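Tryptophanyl-tRNA synthetase (Campylobacter jejuni subsp. jejuni, PDB 3TZL) is a homodimeric class I aminoacyl-tRNA synthetase that probably catalyses the ATP-dependent attachment of tryptophan to tRNA(Trp). Local coordinates at residues L224-H230 with Y255-G261; A239-L243 with L272-F277. All coordinates share one frame; numbering follows the deposited sequence.

Both contacts belong to the helical part of the chain that follows the KMSKS region. Contact 1 sits at the end of helix 245-257 and the turn leading into helix 262-276, about 38 Å from the chain centre, where half of its touching residues are solvent-exposed. Contact 2 lies at the other end of helix 262-276, with helix 245-257 as a neighbour, about 21 Å from that centre; three of its seven touching residues are buried and the others only partly exposed. The centres of the two contacts are 20 Å apart. Their chemistry follows their place: the peripheral turn is held through backbone carbonyls, amides and one lysine, whereas the inner contact is made by aromatic and aliphatic side chains.

Contact 1: residues L224-H230 with Y255-G261; sequences LEDPKDH and YEKGGEG
K228 reaches from the loop 224-230 into the turn that ends helix 245-257, and its ammonium group supplies one of three hydrogen bonds between the segments. K228 NZ bonds to E260 O at 3.0 Å, approaching from above the carbonyl plane. On its own side it bonds to L224 O and D226 O, both modelled doubtfully short; A223 O is a further acceptor. With four carbonyl oxygens and three hydrogens, some bonds are probably shared. Bends at chi2 and chi4 (-64° and -67°) curl the chain back to this cluster.

Backbone bonds complete the join. K228 N donates to Y255 O at 2.9 Å with a nearly straight N-H...O angle of 165°, so the last turn of the helix gains an external donor; G258 N gives the same oxygen a weak bond. G259 N donates to E225 O at 2.8 Å. G258 ends the helix with positive phi, a conformation that favours glycine, and with no side chain in the way its CA comes 3.5 Å from E225 O. G261 is the N-cap of helix 262-276, so the loop packs on a glycine-rich turn between two helices.

Carbon and ring contacts flank the bonds. K228 CB and H230 CB meet Y255 CD1 at 3.5 Å and 3.6 Å, both obliquely to the ring, while P227 CB rests near E256 O. F265 stacks on Y255, and F236 meets the rings of both Y255 and H230 edge to face. Separately, E256 OE1, bonded to Q252 NE2, closely approaches H230 CE1 at 3.3 Å without bonding to the imidazole. H230 ND1 is buried without a polar partner.

The join therefore rests largely on main-chain polarity: one lysine gathers carbonyls from both segments, which would be expected to favour its charged form, while amides from each side tie loop to helix end.

Contact 2: residues A239-L243 with L272-F277; sequences AKLFL and LVNAYF
The F242 ring meets three residues of 272-277, at the end of helix 262-276. Its edge is turned to the face of Y276 in a T-shaped pair, the planes standing at 86° and the centroids of the F242 and Y276 rings 5.1 Å apart. F242 CD1 reaches Y276 CG at 3.5 Å, displaced toward the rim of the tyrosine. The next atom of that edge, F242 CE1, comes 3.6 Å from F277 CE2. One face of the phenylalanine receives V273 CG2 in a CH-pi contact, 4.0 Å from the centroid of the F242 ring. Edge and face are thus both engaged, which would be expected to restrict its rotation.

A second, aliphatic group lies beside it. The L272 and L243 side chains cross at about a right angle, with L243 CG 4.0 Å from L272 CD1; A239 CB touches the same L272 methyl, and F242 CB comes near L272 CB.

Local geometry puts these groups in place. F242 N bonds to A239 O at 2.9 Å, and that oxygen also lies at the edge of the F242 ring. For Y276, chi1 of -174° places the ring beside F242, and chi2 of -84° turns its face to it; Y276 CD1 in turn stands over the centre of the F277 ring.

Farther out, F22 of helix 18-30, whose first residues belong to the HIGH region, meets F242 edge to face, and Y21 does so with F277. The F242 side chain is about 8 Å from those of V185 and M193, which line the ADP pocket, and about 12 Å from bound ADP. The contact joins the end of helix 234-239 and the residues after it to the end of helix 262-276, with L210 of helix 207-215 touching V273 and L251 of helix 245-257 touching A239 and L243.

Contact 1: residues L224-H230 with Y255-G261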
loop_
_atom_site.group_PDB
_atom_site.type_symbol
_atom_site.label_atom_id
_atom_site.label_comp_id
_atom_site.label_asym_id
_atom_site.label_seq_id
_atom_site.Cartn_x
_atom_site.Cartn_y
_atom_site.Cartn_z
ATOM N N LEU B 224 21.464 28.712 51.491
ATOM C CA LEU B 224 22.617 28.655 50.595
ATOM C C LEU B 224 23.767 27.824 51.155
ATOM O O LEU B 224 24.178 26.838 50.550
ATOM C CB LEU B 224 23.092 30.079 50.302
ATOM C CG LEU B 224 24.399 30.292 49.549
ATOM C CD1 LEU B 224 24.274 29.782 48.151
ATOM C CD2 LEU B 224 24.756 31.767 49.554
ATOM N N GLU B 225 24.254 28.226 52.322
ATOM C CA GLU B 225 25.433 27.636 52.943
ATOM C C GLU B 225 25.220 26.235 53.524
ATOM O O GLU B 225 26.188 25.523 53.768
ATOM C CB GLU B 225 25.961 28.559 54.060
ATOM C CG GLU B 225 26.336 29.982 53.619
ATOM C CD GLU B 225 27.623 30.050 52.797
ATOM O OE1 GLU B 225 28.416 29.084 52.831
ATOM O OE2 GLU B 225 27.845 31.075 52.115
ATOM N N ASP B 226 23.974 25.840 53.769
ATOM C CA ASP B 226 23.720 24.576 54.468
ATOM C C ASP B 226 23.890 23.341 53.580
ATOM O O ASP B 226 23.688 23.412 52.362
ATOM C CB ASP B 226 22.322 24.562 55.087
ATOM C CG ASP B 226 22.139 25.616 56.167
ATOM O OD1 ASP B 226 23.133 26.049 56.808
ATOM O OD2 ASP B 226 20.972 26.007 56.369
ATOM N N PRO B 227 24.259 22.203 54.194
ATOM C CA PRO B 227 24.327 20.922 53.488
ATOM C C PRO B 227 23.025 20.608 52.767
ATOM O O PRO B 227 21.945 20.876 53.294
ATOM C CB PRO B 227 24.555 19.919 54.623
ATOM C CG PRO B 227 25.302 20.695 55.637
ATOM C CD PRO B 227 24.698 22.072 55.595
ATOM N N LYS B 228 23.144 20.054 51.563
ATOM C CA LYS B 228 21.992 19.688 50.763
ATOM C C LYS B 228 21.796 18.175 50.787
ATOM O O LYS B 228 22.754 17.409 50.887
ATOM C CB LYS B 228 22.168 20.175 49.322
ATOM C CG LYS B 228 22.612 21.631 49.194
ATOM C CD LYS B 228 21.573 22.591 49.729
ATOM C CE LYS B 228 21.924 24.034 49.406
ATOM N NZ LYS B 228 23.139 24.501 50.128
ATOM N N ASP B 229 20.542 17.752 50.699
ATOM C CA ASP B 229 20.214 16.337 50.683
ATOM C C ASP B 229 20.171 15.826 49.247
ATOM O O ASP B 229 19.210 16.080 48.512
ATOM C CB ASP B 229 18.872 16.097 51.371
ATOM C CG ASP B 229 18.457 14.644 51.332
ATOM O OD1 ASP B 229 19.358 13.776 51.323
ATOM O OD2 ASP B 229 17.237 14.371 51.308
ATOM N N HIS B 230 21.216 15.101 48.857
ATOM C CA HIS B 230 21.371 14.626 47.484
ATOM C C HIS B 230 20.387 13.511 47.128
ATOM O O HIS B 230 20.181 13.212 45.959
ATOM C CB HIS B 230 22.816 14.170 47.236
ATOM C CG HIS B 230 23.253 13.042 48.121
ATOM N ND1 HIS B 230 23.704 13.237 49.409
ATOM C CD2 HIS B 230 23.300 11.707 47.904
ATOM C CE1 HIS B 230 24.013 12.070 49.946
ATOM N NE2 HIS B 230 23.778 11.125 49.053
ATOM N N TYR B 255 27.577 18.330 48.010
ATOM C CA TYR B 255 26.265 18.414 48.660
ATOM C C TYR B 255 26.352 18.339 50.181
ATOM O O TYR B 255 25.865 19.228 50.879
ATOM C CB TYR B 255 25.336 17.310 48.146
ATOM C CG TYR B 255 24.498 17.691 46.935
ATOM C CD1 TYR B 255 23.111 17.711 47.014
ATOM C CD2 TYR B 255 25.090 18.024 45.714
ATOM C CE1 TYR B 255 22.331 18.045 45.930
ATOM C CE2 TYR B 255 24.309 18.365 44.601
ATOM C CZ TYR B 255 22.924 18.374 44.726
ATOM O OH TYR B 255 22.111 18.699 43.660
ATOM N N GLU B 256 26.981 17.284 50.692
ATOM C CA GLU B 256 27.097 17.083 52.138
ATOM C C GLU B 256 27.953 18.149 52.831
ATOM O O GLU B 256 27.745 18.452 54.007
ATOM C CB GLU B 256 27.628 15.676 52.448
ATOM C CG GLU B 256 26.700 14.555 51.979
ATOM C CD GLU B 256 27.259 13.168 52.244
ATOM O OE1 GLU B 256 26.537 12.178 51.995
ATOM O OE2 GLU B 256 28.416 13.070 52.700
ATOM N N LYS B 257 28.911 18.719 52.108
ATOM C CA LYS B 257 29.786 19.728 52.691
ATOM C C LYS B 257 29.050 21.040 52.983
ATOM O O LYS B 257 29.349 21.720 53.962
ATOM C CB LYS B 257 30.976 19.997 51.767
ATOM C CG LYS B 257 31.979 20.988 52.324
ATOM C CD LYS B 257 33.027 21.352 51.289
ATOM C CE LYS B 257 34.025 22.359 51.848
ATOM N NZ LYS B 257 35.066 22.734 50.842
ATOM N N GLY B 258 28.091 21.394 52.132
ATOM C CA GLY B 258 27.451 22.693 52.217
ATOM C C GLY B 258 28.372 23.749 51.635
ATOM O O GLY B 258 29.435 23.425 51.116
ATOM N N GLY B 259 27.975 25.015 51.711
ATOM C CA GLY B 259 28.788 26.088 51.161
ATOM C C GLY B 259 28.510 26.364 49.687
ATOM O O GLY B 259 28.921 27.399 49.167
ATOM N N GLU B 260 27.826 25.435 49.018
ATOM C CA GLU B 260 27.349 25.645 47.644
ATOM C C GLU B 260 25.829 25.513 47.542
ATOM O O GLU B 260 25.247 24.536 48.017
ATOM C CB GLU B 260 28.015 24.671 46.672
ATOM C CG GLU B 260 29.521 24.849 46.550
ATOM C CD GLU B 260 30.130 23.949 45.482
ATOM O OE1 GLU B 260 31.009 23.124 45.821
ATOM O OE2 GLU B 260 29.730 24.077 44.303
ATOM N N GLY B 261 25.193 26.493 46.906
ATOM C CA GLY B 261 23.746 26.519 46.797
ATOM C C GLY B 261 23.251 25.790 45.570
ATOM O O GLY B 261 24.042 25.414 44.710
#

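Contact 2: residues A239-L243 with L272-F277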
loop_
_atom_site.group_PDB
_atom_site.type_symbol
_atom_site.label_atom_id
_atom_site.label_comp_id
_atom_site.label_asym_id
_atom_site.label_seq_id
_atom_site.Cartn_x
_atom_site.Cartn_y
_atom_site.Cartn_z
ATOM N N ALA B 239 21.919 14.815 37.468
ATOM C CA ALA B 239 23.368 14.866 37.280
ATOM C C ALA B 239 23.988 13.466 37.241
ATOM O O ALA B 239 24.945 13.237 36.502
ATOM C CB ALA B 239 24.022 15.702 38.358
ATOM N N LYS B 240 23.437 12.545 38.033
ATOM C CA LYS B 240 23.944 11.171 38.133
ATOM C C LYS B 240 24.133 10.511 36.774
ATOM O O LYS B 240 25.058 9.717 36.586
ATOM C CB LYS B 240 22.997 10.297 38.963
ATOM C CG LYS B 240 22.921 10.655 40.429
ATOM C CD LYS B 240 21.807 9.884 41.127
ATOM C CE LYS B 240 22.110 8.393 41.202
ATOM N NZ LYS B 240 23.221 8.110 42.152
ATOM N N LEU B 241 23.248 10.851 35.840
ATOM C CA LEU B 241 23.200 10.239 34.521
ATOM C C LEU B 241 24.459 10.521 33.724
ATOM O O LEU B 241 24.817 9.769 32.814
ATOM C CB LEU B 241 21.996 10.783 33.746
ATOM C CG LEU B 241 20.608 10.564 34.343
ATOM C CD1 LEU B 241 19.570 11.327 33.552
ATOM C CD2 LEU B 241 20.276 9.075 34.354
ATOM N N PHE B 242 25.114 11.623 34.059
ATOM C CA PHE B 242 26.251 12.113 33.298
ATOM C C PHE B 242 27.562 11.884 34.041
ATOM O O PHE B 242 28.634 12.236 33.540
ATOM C CB PHE B 242 26.077 13.615 33.014
ATOM C CG PHE B 242 24.791 13.956 32.291
ATOM C CD1 PHE B 242 24.742 13.980 30.900
ATOM C CD2 PHE B 242 23.638 14.255 33.002
ATOM C CE1 PHE B 242 23.573 14.293 30.240
ATOM C CE2 PHE B 242 22.457 14.569 32.340
ATOM C CZ PHE B 242 22.427 14.591 30.966
ATOM N N LEU B 243 27.470 11.308 35.240
ATOM C CA LEU B 243 28.633 11.109 36.101
ATOM C C LEU B 243 28.914 9.629 36.367
ATOM O O LEU B 243 27.991 8.830 36.550
ATOM C CB LEU B 243 28.452 11.842 37.434
ATOM C CG LEU B 243 28.469 13.377 37.438
ATOM C CD1 LEU B 243 28.029 13.924 38.781
ATOM C CD2 LEU B 243 29.848 13.920 37.077
ATOM N N LEU B 272 27.788 20.093 32.754
ATOM C CA LEU B 272 27.761 18.649 32.512
ATOM C C LEU B 272 27.005 18.295 31.235
ATOM O O LEU B 272 27.512 17.558 30.390
ATOM C CB LEU B 272 27.104 17.918 33.681
ATOM C CG LEU B 272 27.996 17.679 34.890
ATOM C CD1 LEU B 272 27.229 16.904 35.957
ATOM C CD2 LEU B 272 29.260 16.935 34.448
ATOM N N VAL B 273 25.786 18.811 31.106
ATOM C CA VAL B 273 24.967 18.485 29.945
ATOM C C VAL B 273 25.583 19.025 28.646
ATOM O O VAL B 273 25.662 18.308 27.652
ATOM C CB VAL B 273 23.503 18.944 30.124
ATOM C CG1 VAL B 273 22.680 18.697 28.844
ATOM C CG2 VAL B 273 22.869 18.216 31.324
ATOM N N ASN B 274 26.045 20.273 28.661
ATOM C CA ASN B 274 26.634 20.856 27.465
ATOM C C ASN B 274 27.884 20.135 26.987
ATOM O O ASN B 274 28.121 20.027 25.781
ATOM C CB ASN B 274 26.927 22.350 27.659
ATOM C CG ASN B 274 25.682 23.209 27.497
ATOM O OD1 ASN B 274 24.842 22.935 26.639
ATOM N ND2 ASN B 274 25.552 24.248 28.331
ATOM N N ALA B 275 28.679 19.643 27.931
ATOM C CA ALA B 275 29.937 18.990 27.591
ATOM C C ALA B 275 29.677 17.573 27.105
ATOM O O ALA B 275 30.316 17.108 26.169
ATOM C CB ALA B 275 30.896 18.990 28.791
ATOM N N TYR B 276 28.726 16.900 27.744
ATOM C CA TYR B 276 28.396 15.524 27.421
ATOM C C TYR B 276 27.805 15.399 26.003
ATOM O O TYR B 276 28.044 14.414 25.305
ATOM C CB TYR B 276 27.423 14.978 28.465
ATOM C CG TYR B 276 27.101 13.505 28.331
ATOM C CD1 TYR B 276 26.116 13.065 27.456
ATOM C CD2 TYR B 276 27.763 12.556 29.102
ATOM C CE1 TYR B 276 25.809 11.716 27.334
ATOM C CE2 TYR B 276 27.467 11.197 28.992
ATOM C CZ TYR B 276 26.489 10.786 28.109
ATOM O OH TYR B 276 26.187 9.450 27.994
ATOM N N PHE B 277 27.041 16.397 25.578
ATOM C CA PHE B 277 26.375 16.311 24.278
ATOM C C PHE B 277 27.028 17.175 23.215
ATOM O O PHE B 277 26.544 17.257 22.083
ATOM C CB PHE B 277 24.896 16.646 24.405
ATOM C CG PHE B 277 24.081 15.525 24.999
ATOM C CD1 PHE B 277 23.997 14.288 24.352
ATOM C CD2 PHE B 277 23.405 15.699 26.186
ATOM C CE1 PHE B 277 23.249 13.250 24.884
ATOM C CE2 PHE B 277 22.645 14.664 26.735
ATOM C CZ PHE B 277 22.566 13.438 26.078
#